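Side-chain contacts in uncharacterized protein (Bacteroides caccae, PDB 4L7A), which is of unknown function but, as a member of a putative zinc-binding metallopeptidase family, probably cleaves peptide bonds with the help of a zinc ion: residues V69-C72 against W73-Y77; Y137-K140 against V141-H144. All coordinates share one frame; numbering follows the deposited sequence.

Contact 1 of 2, residues V69-C72 against W73-Y77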
loop_
_atom_site.group_PDB
_atom_site.type_symbol
_atom_site.label_atom_id
_atom_site.label_comp_id
_atom_site.label_asym_id
_atom_site.label_seq_id
_atom_site.Cartn_x
_atom_site.Cartn_y
_atom_site.Cartn_z
ATOM N N VAL A 69 -4.062 0.875 -9.566
ATOM C CA VAL A 69 -4.364 0.986 -8.121
ATOM C C VAL A 69 -5.719 0.345 -7.772
ATOM O O VAL A 69 -5.858 -0.356 -6.760
ATOM C CB VAL A 69 -4.313 2.441 -7.697
ATOM C CG1 VAL A 69 -4.823 2.653 -6.303
ATOM C CG2 VAL A 69 -2.861 2.935 -7.744
ATOM N N LYS A 70 -6.708 0.541 -8.636
ATOM C CA LYS A 70 -8.021 -0.011 -8.399
ATOM C C LYS A 70 -7.999 -1.495 -8.591
ATOM O O LYS A 70 -8.527 -2.245 -7.764
ATOM C CB LYS A 70 -9.039 0.613 -9.336
ATOM C CG LYS A 70 -10.460 0.035 -9.218
ATOM C CD LYS A 70 -11.448 0.845 -10.068
ATOM C CE LYS A 70 -12.550 -0.039 -10.678
ATOM N NZ LYS A 70 -13.427 -0.613 -9.598
ATOM N N HIS A 71 -7.332 -1.941 -9.636
ATOM C CA HIS A 71 -7.242 -3.399 -9.935
ATOM C C HIS A 71 -6.489 -4.225 -8.889
ATOM O O HIS A 71 -6.899 -5.344 -8.555
ATOM C CB HIS A 71 -6.566 -3.637 -11.280
ATOM C CG HIS A 71 -6.650 -5.047 -11.739
ATOM N ND1 HIS A 71 -7.841 -5.616 -12.155
ATOM C CD2 HIS A 71 -5.714 -6.021 -11.814
ATOM C CE1 HIS A 71 -7.626 -6.866 -12.511
ATOM N NE2 HIS A 71 -6.346 -7.140 -12.309
ATOM N N CYS A 72 -5.416 -3.643 -8.355
ATOM C CA CYS A 72 -4.475 -4.378 -7.489
ATOM C C CYS A 72 -4.682 -4.225 -5.978
ATOM O O CYS A 72 -4.160 -5.036 -5.181
ATOM C CB CYS A 72 -3.070 -3.973 -7.837
ATOM S SG CYS A 72 -2.630 -4.417 -9.518
ATOM N N TRP A 73 -5.435 -3.222 -5.583
ATOM C CA TRP A 73 -5.788 -3.005 -4.175
ATOM C C TRP A 73 -7.313 -3.002 -4.009
ATOM O O TRP A 73 -7.875 -3.951 -3.425
ATOM C CB TRP A 73 -5.067 -1.793 -3.563
ATOM C CG TRP A 73 -5.852 -1.124 -2.508
ATOM C CD1 TRP A 73 -6.423 -1.687 -1.403
ATOM C CD2 TRP A 73 -6.222 0.232 -2.506
ATOM N NE1 TRP A 73 -7.177 -0.740 -0.734
ATOM C CE2 TRP A 73 -7.026 0.455 -1.393
ATOM C CE3 TRP A 73 -5.900 1.314 -3.325
ATOM C CZ2 TRP A 73 -7.514 1.736 -1.070
ATOM C CZ3 TRP A 73 -6.456 2.581 -3.025
ATOM C CH2 TRP A 73 -7.246 2.751 -1.917
ATOM N N LEU A 74 -8.000 -2.010 -4.587
ATOM C CA LEU A 74 -9.412 -1.816 -4.286
ATOM C C LEU A 74 -10.251 -3.023 -4.686
ATOM O O LEU A 74 -10.976 -3.531 -3.876
ATOM C CB LEU A 74 -9.952 -0.581 -4.961
ATOM C CG LEU A 74 -9.539 0.755 -4.372
ATOM C CD1 LEU A 74 -9.857 1.864 -5.351
ATOM C CD2 LEU A 74 -10.243 1.030 -3.080
ATOM N N GLU A 75 -10.037 -3.548 -5.884
ATOM C CA GLU A 75 -10.726 -4.739 -6.321
ATOM C C GLU A 75 -10.297 -6.021 -5.625
ATOM O O GLU A 75 -11.087 -6.973 -5.573
ATOM C CB GLU A 75 -10.664 -4.915 -7.834
ATOM C CG GLU A 75 -11.606 -3.961 -8.577
ATOM C CD GLU A 75 -11.531 -4.186 -10.088
ATOM O OE1 GLU A 75 -11.440 -5.339 -10.556
ATOM O OE2 GLU A 75 -11.502 -3.215 -10.812
ATOM N N ALA A 76 -9.085 -6.043 -5.069
ATOM C CA ALA A 76 -8.609 -7.226 -4.369
ATOM C C ALA A 76 -9.290 -7.360 -3.022
ATOM O O ALA A 76 -9.766 -8.420 -2.595
ATOM C CB ALA A 76 -7.073 -7.168 -4.217
ATOM N N TYR A 77 -9.305 -6.256 -2.335
ATOM C CA TYR A 77 -10.013 -6.135 -1.084
ATOM C C TYR A 77 -11.502 -6.432 -1.293
ATOM O O TYR A 77 -12.080 -7.161 -0.488
ATOM C CB TYR A 77 -9.806 -4.750 -0.488
ATOM C CG TYR A 77 -8.476 -4.508 0.236
ATOM C CD1 TYR A 77 -7.317 -5.212 -0.077
ATOM C CD2 TYR A 77 -8.387 -3.517 1.243
ATOM C CE1 TYR A 77 -6.084 -4.964 0.619
ATOM C CE2 TYR A 77 -7.211 -3.242 1.893
ATOM C CZ TYR A 77 -6.057 -3.975 1.592
ATOM O OH TYR A 77 -4.938 -3.698 2.288
HETATM O O HOH W 1 -9.479 -3.459 -12.694
#

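Contact 2 of 2, residues Y137-K140 against V141-H144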
loop_
_atom_site.group_PDB
_atom_site.type_symbol
_atom_site.label_atom_id
_atom_site.label_comp_id
_atom_site.label_asym_id
_atom_site.label_seq_id
_atom_site.Cartn_x
_atom_site.Cartn_y
_atom_site.Cartn_z
ATOM N N TYR A 137 7.544 1.051 -4.324
ATOM C CA TYR A 137 7.286 2.449 -4.366
ATOM C C TYR A 137 5.970 2.841 -3.701
ATOM O O TYR A 137 5.863 3.935 -3.181
ATOM C CB TYR A 137 7.196 2.915 -5.841
ATOM C CG TYR A 137 8.441 2.766 -6.671
ATOM C CD1 TYR A 137 9.707 2.874 -6.103
ATOM C CD2 TYR A 137 8.362 2.517 -8.050
ATOM C CE1 TYR A 137 10.871 2.727 -6.884
ATOM C CE2 TYR A 137 9.529 2.366 -8.836
ATOM C CZ TYR A 137 10.768 2.493 -8.244
ATOM O OH TYR A 137 11.918 2.332 -8.990
ATOM N N TYR A 138 4.965 1.969 -3.795
ATOM C CA TYR A 138 3.600 2.321 -3.536
ATOM C C TYR A 138 2.803 1.336 -2.725
ATOM O O TYR A 138 2.261 1.755 -1.723
ATOM C CB TYR A 138 2.810 2.542 -4.818
ATOM C CG TYR A 138 3.387 3.511 -5.811
ATOM C CD1 TYR A 138 3.791 4.797 -5.431
ATOM C CD2 TYR A 138 3.490 3.162 -7.127
ATOM C CE1 TYR A 138 4.310 5.709 -6.359
ATOM C CE2 TYR A 138 3.966 4.055 -8.090
ATOM C CZ TYR A 138 4.395 5.339 -7.700
ATOM O OH TYR A 138 4.864 6.208 -8.674
ATOM N N PHE A 139 2.693 0.061 -3.138
ATOM C CA PHE A 139 1.647 -0.753 -2.537
ATOM C C PHE A 139 1.988 -1.224 -1.135
ATOM O O PHE A 139 1.108 -1.325 -0.302
ATOM C CB PHE A 139 1.280 -1.975 -3.386
ATOM C CG PHE A 139 0.560 -1.636 -4.632
ATOM C CD1 PHE A 139 -0.641 -0.966 -4.581
ATOM C CD2 PHE A 139 1.050 -2.022 -5.842
ATOM C CE1 PHE A 139 -1.290 -0.600 -5.760
ATOM C CE2 PHE A 139 0.398 -1.710 -6.998
ATOM C CZ PHE A 139 -0.750 -0.978 -6.965
ATOM N N LYS A 140 3.260 -1.521 -0.873
ATOM C CA LYS A 140 3.659 -1.936 0.487
ATOM C C LYS A 140 3.204 -0.906 1.541
ATOM O O LYS A 140 2.538 -1.233 2.542
ATOM C CB LYS A 140 5.164 -2.215 0.558
ATOM C CG LYS A 140 5.812 -2.099 1.931
ATOM C CD LYS A 140 5.459 -3.314 2.718
ATOM C CE LYS A 140 5.842 -3.173 4.212
ATOM N NZ LYS A 140 7.156 -2.532 4.449
ATOM N N VAL A 141 3.624 0.331 1.365
ATOM C CA VAL A 141 3.222 1.389 2.314
ATOM C C VAL A 141 1.708 1.582 2.384
ATOM O O VAL A 141 1.147 1.813 3.463
ATOM C CB VAL A 141 3.879 2.732 1.960
ATOM C CG1 VAL A 141 3.397 3.778 2.848
ATOM C CG2 VAL A 141 5.401 2.580 2.150
HETATM N N MSE A 142 1.038 1.476 1.257
HETATM C CA MSE A 142 -0.405 1.586 1.263
HETATM C C MSE A 142 -1.087 0.524 2.130
HETATM O O MSE A 142 -1.872 0.869 2.994
HETATM C CB MSE A 142 -0.979 1.581 -0.166
HETATM C CG MSE A 142 -0.646 2.892 -0.906
HETATM SE SE MSE A 142 -0.942 2.750 -2.838
HETATM C CE MSE A 142 -2.807 3.342 -2.795
ATOM N N HIS A 143 -0.792 -0.759 1.873
ATOM C CA HIS A 143 -1.358 -1.823 2.697
ATOM C C HIS A 143 -1.004 -1.649 4.157
ATOM O O HIS A 143 -1.779 -1.989 5.042
ATOM C CB HIS A 143 -0.953 -3.235 2.232
ATOM C CG HIS A 143 -1.460 -3.568 0.875
ATOM N ND1 HIS A 143 -2.813 -3.693 0.604
ATOM C CD2 HIS A 143 -0.817 -3.733 -0.308
ATOM C CE1 HIS A 143 -2.978 -3.951 -0.679
ATOM N NE2 HIS A 143 -1.788 -3.956 -1.265
ATOM N N HIS A 144 0.156 -1.097 4.429
ATOM C CA HIS A 144 0.551 -0.873 5.815
ATOM C C HIS A 144 -0.457 0.127 6.439
ATOM O O HIS A 144 -0.981 -0.104 7.500
ATOM C CB HIS A 144 1.998 -0.363 5.920
ATOM C CG HIS A 144 2.380 0.135 7.286
ATOM N ND1 HIS A 144 3.463 -0.357 7.981
ATOM C CD2 HIS A 144 1.851 1.109 8.067
ATOM C CE1 HIS A 144 3.574 0.282 9.138
ATOM N NE2 HIS A 144 2.622 1.205 9.196
#

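Contact 1 of 2, residues V69-C72 against W73-Y77
V69 meets the W73 indole at its edge: CG1 lies close to the ring plane, 3.4 Å from W73 CE3, and the two side chains run alongside one another. CG1 takes that place because it stands anti to the backbone N of V69 (chi1 171°). One indole face is covered by L74, whose CG lies toward the rim. At another part of the edge the indole turns to Y77, with W73 CD1 3.5 Å above the tyrosine plane and over its centre. The H71 ring and the E75 carboxylate are almost perpendicular, their planes 81° apart. A water joins them, lying 2.8 Å from H71 ND1 and donating to E75 OE2. The same OE2 forms a salt bridge with K70 NZ at 3.5 Å, and the bends late in the lysine chain bring CE and NZ across to OE2, with K70 CE the nearer atom at 3.3 Å.

The K70-E75 pairing, five residues apart, coincides with a backbone bond of the same spacing. E75 N bonds to K70 O at 2.7 Å and 168°, whereas L74 N, though near K70 O, is badly angled for it. V69 O receives W73 N at 3.1 Å and, weakly, L74 N. These bonds mark a wider, pi-type turn inserted in an alpha-helix.

R258 is a second charged partner of E75, through OE1, and E261 takes the H71 NE2 bond. The turn belongs to helix 59-81, with helix 17-35 packed on V69, K70 and L74 through Y31, helix 248-260 on C72 and A76, and helix 131-153 placing F146 in a stack with W73.

Contact 2 of 2, residues Y137-K140 against V141-H144
F139 meets M142, a selenomethionine in this crystal, in an oblique Met-aromatic contact on the helix that carries the HExxH signature of zinc peptidases, which H144 begins. SE is 5.1 Å from the F139 ring centroid and 55° off the ring normal. The nearest ring atom is F139 CD1, 4.1 Å from SE. F139 contributes its backbone as well as its ring. Its O receives H143 N at 2.9 Å and 175°, a nearly straight bond of the ordinary alpha-helical kind, while F139 CB lies 4.1 Å from H143 CD2.

K140 contributes CB and CG against V141 N, with CB 3.1 Å from that nitrogen, as well as its O, which accepts H144 N at 3.0 Å. Beyond CG the chain, bent at chi2 and chi4, runs on towards H144, and NZ forms a salt bridge with E201 OE1 of helix 195-208. E201 OE2 is hydrogen-bonded to H144 ND1; one carboxylate thus holds both residues, consistent with positioning the first signature histidine, a zinc ligand in relatives.

M142 CG stands anti to its own carbonyl carbon (chi1 -71°), which directs the chain back along the helix: CG comes within 3.2 Å of Y138 O, and SE also borders that carbonyl. The same oxygen accepts M142 N in the carbonyl plane, so polar and apolar parts of one residue converge on it. A comparable closeness recurs one residue further on, where F139 O lies oblique to the H143 ring, 3.1 Å from H143 CD2.

How the contacts relate
From the N terminus, contact 1 comes first, on helix 59-81; the chain then passes through helix 83-88 and the strands 93-98, 107-112 and 115-122 before contact 2 appears on helix 131-153. Each is a local helical turn, so neither closes a loop, and the two follow in series without nesting or crossing. The centres of contact 1 and contact 2 are about 12 Å apart, yet the contacts touch. Y77 OH and H143 ND1, 2.7 Å apart, probably share a hydrogen bond. Elsewhere along the interface, M142 CE packs 3.7 Å from W73 CZ3, and F139 CZ lies 3.9 Å from C72 CB. These meetings fasten helix 59-81 directly to the signature-bearing helix.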